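Long-range contact in 2-hydroxyisobutyryl-CoA synthetase (Aquincola tertiaricarbonis, PDB 6HDY), which belongs to the ANL superfamily of AMP-binding enzymes, with a large N-terminal and a smaller C-terminal domain: residues 67-77 and 91-100. Sequence-based numbering, arbitrary orientation.
Sequences FYRRKWEEAGF and RVPVVKKTDL. With SO4 (sulfate ion), chain D.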
loop_
_atom_site.group_PDB
_atom_site.type_symbol
_atom_site.label_atom_id
_atom_site.label_comp_id
_atom_site.label_asym_id
_atom_site.label_seq_id
_atom_site.Cartn_x
_atom_site.Cartn_y
_atom_site.Cartn_z
ATOM N N PHE A 67 1.818 26.591 17.583
ATOM C CA PHE A 67 2.580 25.610 18.357
ATOM C C PHE A 67 3.990 26.135 18.550
ATOM O O PHE A 67 4.479 26.132 19.677
ATOM C CB PHE A 67 2.616 24.237 17.641
ATOM C CG PHE A 67 3.625 23.262 18.205
ATOM C CD1 PHE A 67 3.356 22.555 19.370
ATOM C CD2 PHE A 67 4.860 23.082 17.593
ATOM C CE1 PHE A 67 4.310 21.688 19.919
ATOM C CE2 PHE A 67 5.805 22.211 18.138
ATOM C CZ PHE A 67 5.519 21.518 19.296
ATOM N N TYR A 68 4.653 26.559 17.444
ATOM C CA TYR A 68 5.986 27.135 17.486
ATOM C C TYR A 68 5.988 28.512 18.127
ATOM O O TYR A 68 6.874 28.784 18.925
ATOM C CB TYR A 68 6.630 27.170 16.098
ATOM C CG TYR A 68 7.054 25.800 15.636
ATOM C CD1 TYR A 68 8.094 25.119 16.269
ATOM C CD2 TYR A 68 6.413 25.173 14.573
ATOM C CE1 TYR A 68 8.459 23.835 15.877
ATOM C CE2 TYR A 68 6.791 23.897 14.154
ATOM C CZ TYR A 68 7.822 23.237 14.805
ATOM O OH TYR A 68 8.197 21.981 14.407
ATOM N N ARG A 69 4.991 29.360 17.831
ATOM C CA ARG A 69 4.873 30.696 18.445
ATOM C C ARG A 69 4.816 30.586 19.991
ATOM O O ARG A 69 5.575 31.281 20.664
ATOM C CB ARG A 69 3.676 31.485 17.862
ATOM C CG ARG A 69 3.418 32.846 18.516
ATOM C CD ARG A 69 4.116 34.029 17.850
ATOM N NE ARG A 69 3.660 34.228 16.474
ATOM C CZ ARG A 69 2.722 35.091 16.094
ATOM N NH1 ARG A 69 2.161 35.910 16.980
ATOM N NH2 ARG A 69 2.350 35.156 14.825
ATOM N N ARG A 70 3.986 29.649 20.529
ATOM C CA ARG A 70 3.837 29.391 21.972
ATOM C C ARG A 70 5.090 28.792 22.596
ATOM O O ARG A 70 5.510 29.243 23.665
ATOM C CB ARG A 70 2.650 28.461 22.251
ATOM C CG ARG A 70 1.318 29.183 22.410
ATOM C CD ARG A 70 0.211 28.212 22.797
ATOM N NE ARG A 70 0.015 27.159 21.792
ATOM C CZ ARG A 70 -0.833 27.245 20.771
ATOM N NH1 ARG A 70 -1.583 28.331 20.609
ATOM N NH2 ARG A 70 -0.940 26.248 19.904
ATOM N N LYS A 71 5.672 27.775 21.940
ATOM C CA LYS A 71 6.850 27.048 22.414
ATOM C C LYS A 71 8.063 27.946 22.480
ATOM O O LYS A 71 8.772 27.939 23.487
ATOM C CB LYS A 71 7.140 25.805 21.542
ATOM C CG LYS A 71 8.089 24.827 22.214
ATOM C CD LYS A 71 8.617 23.753 21.270
ATOM C CE LYS A 71 8.946 22.454 21.982
ATOM N NZ LYS A 71 9.624 22.666 23.300
ATOM N N TRP A 72 8.297 28.719 21.408
ATOM C CA TRP A 72 9.431 29.636 21.314
ATOM C C TRP A 72 9.342 30.765 22.295
ATOM O O TRP A 72 10.359 31.079 22.918
ATOM C CB TRP A 72 9.639 30.139 19.888
ATOM C CG TRP A 72 10.028 29.046 18.938
ATOM C CD1 TRP A 72 10.422 27.774 19.253
ATOM C CD2 TRP A 72 10.014 29.120 17.510
ATOM N NE1 TRP A 72 10.700 27.073 18.112
ATOM C CE2 TRP A 72 10.434 27.866 17.024
ATOM C CE3 TRP A 72 9.695 30.131 16.591
ATOM C CZ2 TRP A 72 10.570 27.604 15.654
ATOM C CZ3 TRP A 72 9.785 29.856 15.237
ATOM C CH2 TRP A 72 10.233 28.614 14.780
ATOM N N GLU A 73 8.135 31.339 22.486
ATOM C CA GLU A 73 7.911 32.429 23.453
ATOM C C GLU A 73 8.242 31.957 24.884
ATOM O O GLU A 73 8.875 32.696 25.641
ATOM C CB GLU A 73 6.464 32.945 23.378
ATOM C CG GLU A 73 6.182 33.904 22.227
ATOM C CD GLU A 73 4.719 34.255 22.001
ATOM O OE1 GLU A 73 4.440 35.104 21.123
ATOM O OE2 GLU A 73 3.849 33.680 22.697
ATOM N N GLU A 74 7.860 30.704 25.213
ATOM C CA GLU A 74 8.101 30.035 26.493
ATOM C C GLU A 74 9.612 29.856 26.768
ATOM O O GLU A 74 10.039 30.042 27.915
ATOM C CB GLU A 74 7.341 28.683 26.531
ATOM C CG GLU A 74 7.451 27.875 27.823
ATOM C CD GLU A 74 7.091 28.598 29.110
ATOM O OE1 GLU A 74 5.881 28.780 29.376
ATOM O OE2 GLU A 74 8.025 28.979 29.853
ATOM N N ALA A 75 10.417 29.555 25.716
ATOM C CA ALA A 75 11.877 29.391 25.823
ATOM C C ALA A 75 12.671 30.696 25.612
ATOM O O ALA A 75 13.908 30.677 25.629
ATOM C CB ALA A 75 12.361 28.320 24.863
ATOM N N GLY A 76 11.951 31.805 25.437
ATOM C CA GLY A 76 12.519 33.136 25.231
ATOM C C GLY A 76 13.189 33.313 23.883
ATOM O O GLY A 76 14.245 33.942 23.796
ATOM N N PHE A 77 12.575 32.775 22.825
ATOM C CA PHE A 77 13.114 32.850 21.472
ATOM C C PHE A 77 12.167 33.524 20.461
ATOM O O PHE A 77 10.965 33.244 20.417
ATOM C CB PHE A 77 13.572 31.458 20.973
ATOM C CG PHE A 77 14.059 31.457 19.543
ATOM C CD1 PHE A 77 15.287 32.022 19.209
ATOM C CD2 PHE A 77 13.259 30.958 18.517
ATOM C CE1 PHE A 77 15.721 32.057 17.879
ATOM C CE2 PHE A 77 13.690 30.996 17.188
ATOM C CZ PHE A 77 14.912 31.557 16.876
ATOM N N ARG A 91 19.449 28.575 21.610
ATOM C CA ARG A 91 18.218 29.330 21.856
ATOM C C ARG A 91 16.932 28.604 21.500
ATOM O O ARG A 91 15.925 28.786 22.193
ATOM C CB ARG A 91 18.248 30.702 21.148
ATOM C CG ARG A 91 19.446 31.569 21.480
ATOM C CD ARG A 91 19.468 32.812 20.608
ATOM N NE ARG A 91 20.589 33.689 20.945
ATOM C CZ ARG A 91 20.562 34.621 21.891
ATOM N NH1 ARG A 91 21.634 35.367 22.126
ATOM N NH2 ARG A 91 19.461 34.819 22.610
ATOM N N VAL A 92 16.950 27.823 20.405
ATOM C CA VAL A 92 15.766 27.117 19.917
ATOM C C VAL A 92 15.518 25.829 20.722
ATOM O O VAL A 92 16.343 24.910 20.688
ATOM C CB VAL A 92 15.790 26.881 18.379
ATOM C CG1 VAL A 92 14.480 26.271 17.880
ATOM C CG2 VAL A 92 16.106 28.163 17.623
ATOM N N PRO A 93 14.372 25.745 21.452
ATOM C CA PRO A 93 14.074 24.509 22.201
ATOM C C PRO A 93 13.762 23.345 21.262
ATOM O O PRO A 93 13.138 23.550 20.210
ATOM C CB PRO A 93 12.846 24.895 23.031
ATOM C CG PRO A 93 12.160 25.938 22.214
ATOM C CD PRO A 93 13.266 26.726 21.570
ATOM N N VAL A 94 14.205 22.134 21.625
ATOM C CA VAL A 94 13.908 20.953 20.819
ATOM C C VAL A 94 12.428 20.563 20.935
ATOM O O VAL A 94 11.805 20.743 21.985
ATOM C CB VAL A 94 14.817 19.726 21.103
ATOM C CG1 VAL A 94 16.255 20.002 20.714
ATOM C CG2 VAL A 94 14.710 19.251 22.558
ATOM N N VAL A 95 11.887 20.005 19.862
ATOM C CA VAL A 95 10.526 19.483 19.844
ATOM C C VAL A 95 10.632 18.007 20.223
ATOM O O VAL A 95 11.511 17.318 19.726
ATOM C CB VAL A 95 9.870 19.641 18.454
ATOM C CG1 VAL A 95 8.489 18.962 18.419
ATOM C CG2 VAL A 95 9.781 21.117 18.058
ATOM N N LYS A 96 9.764 17.546 21.116
ATOM C CA LYS A 96 9.658 16.143 21.518
ATOM C C LYS A 96 8.404 15.541 20.850
ATOM O O LYS A 96 7.454 16.270 20.557
ATOM C CB LYS A 96 9.558 16.030 23.049
ATOM C CG LYS A 96 10.862 16.331 23.790
ATOM C CD LYS A 96 10.636 16.408 25.295
ATOM C CE LYS A 96 11.917 16.531 26.088
ATOM N NZ LYS A 96 11.653 16.760 27.538
ATOM N N LYS A 97 8.395 14.216 20.617
ATOM C CA LYS A 97 7.232 13.511 20.046
ATOM C C LYS A 97 5.986 13.668 20.964
ATOM O O LYS A 97 4.867 13.826 20.469
ATOM C CB LYS A 97 7.561 12.038 19.785
ATOM C CG LYS A 97 7.950 11.744 18.333
ATOM C CD LYS A 97 9.429 11.439 18.167
ATOM C CE LYS A 97 9.758 9.987 18.368
ATOM N NZ LYS A 97 11.019 9.825 19.146
ATOM N N THR A 98 6.204 13.736 22.292
ATOM C CA THR A 98 5.142 13.974 23.273
ATOM C C THR A 98 4.503 15.369 23.056
ATOM O O THR A 98 3.301 15.517 23.304
ATOM C CB THR A 98 5.671 13.837 24.714
ATOM O OG1 THR A 98 6.643 14.851 24.955
ATOM C CG2 THR A 98 6.284 12.472 24.996
ATOM N N ASP A 99 5.298 16.378 22.572
ATOM C CA ASP A 99 4.787 17.732 22.307
ATOM C C ASP A 99 3.843 17.726 21.114
ATOM O O ASP A 99 2.835 18.406 21.137
ATOM C CB ASP A 99 5.940 18.745 22.090
ATOM C CG ASP A 99 6.902 18.877 23.263
ATOM O OD1 ASP A 99 6.442 18.777 24.427
ATOM O OD2 ASP A 99 8.099 19.126 23.021
ATOM N N LEU A 100 4.155 16.919 20.089
ATOM C CA LEU A 100 3.338 16.768 18.885
ATOM C C LEU A 100 1.971 16.141 19.213
ATOM O O LEU A 100 0.940 16.601 18.714
ATOM C CB LEU A 100 4.104 15.887 17.879
ATOM C CG LEU A 100 4.992 16.572 16.837
ATOM C CD1 LEU A 100 5.295 18.040 17.163
ATOM C CD2 LEU A 100 6.213 15.749 16.551
HETATM S S SO4 D . 0.044 23.155 21.702
HETATM O O1 SO4 D . -0.383 23.351 20.295
HETATM O O2 SO4 D . -1.098 22.775 22.548
HETATM O O3 SO4 D . 0.632 24.419 22.189
HETATM O O4 SO4 D . 1.063 22.093 21.829
HETATM O O HOH W 1 11.613 24.130 17.983
HETATM O O HOH W 2 16.788 33.472 22.602
#
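K71 reaches from helix 66-74 to the extended strip 92-96 and the first turn of helix 97-106, in the AMP-binding domain of this ANL-family enzyme. Its long chain, CG anti to the backbone N (chi1 -164°) and bent only at its end, brings NZ within 3.2 Å of V94 O, a weak hydrogen bond, and 3.9 Å of D99 OD2, a long salt bridge. D99 suits its place doubly: OD2 also accepts a bond from K96 N (3.0 Å), from above the carboxylate plane, tying down the start of the helix. R70 grips a sulfate ion, probably from the crystallisation liquor, through NE to O3 (2.8 Å) and NH2 to O1; sulfate O4 lies at the F67 ring edge. A water accepts a hydrogen bond from W72 NE1 and donates one to P93 O; a second joins G76 O to R91 NH2. G76 has the positive phi of a Schellman motif, easily adopted by glycine, which ends the helix. The F67 ring meets V95 CG1 at its edge, and Y68, whose OH bonds P336 O, touches V95 CG2 through CE1. The compact P93 ring packs against both the W72 indole and A75, CG lying 3.6 Å from A75 CB. Beta-branched V92 uses both methyls: CG1 beside the W72 indole, CG2 in a CH-pi contact 3.8 Å from the F77 ring centroid.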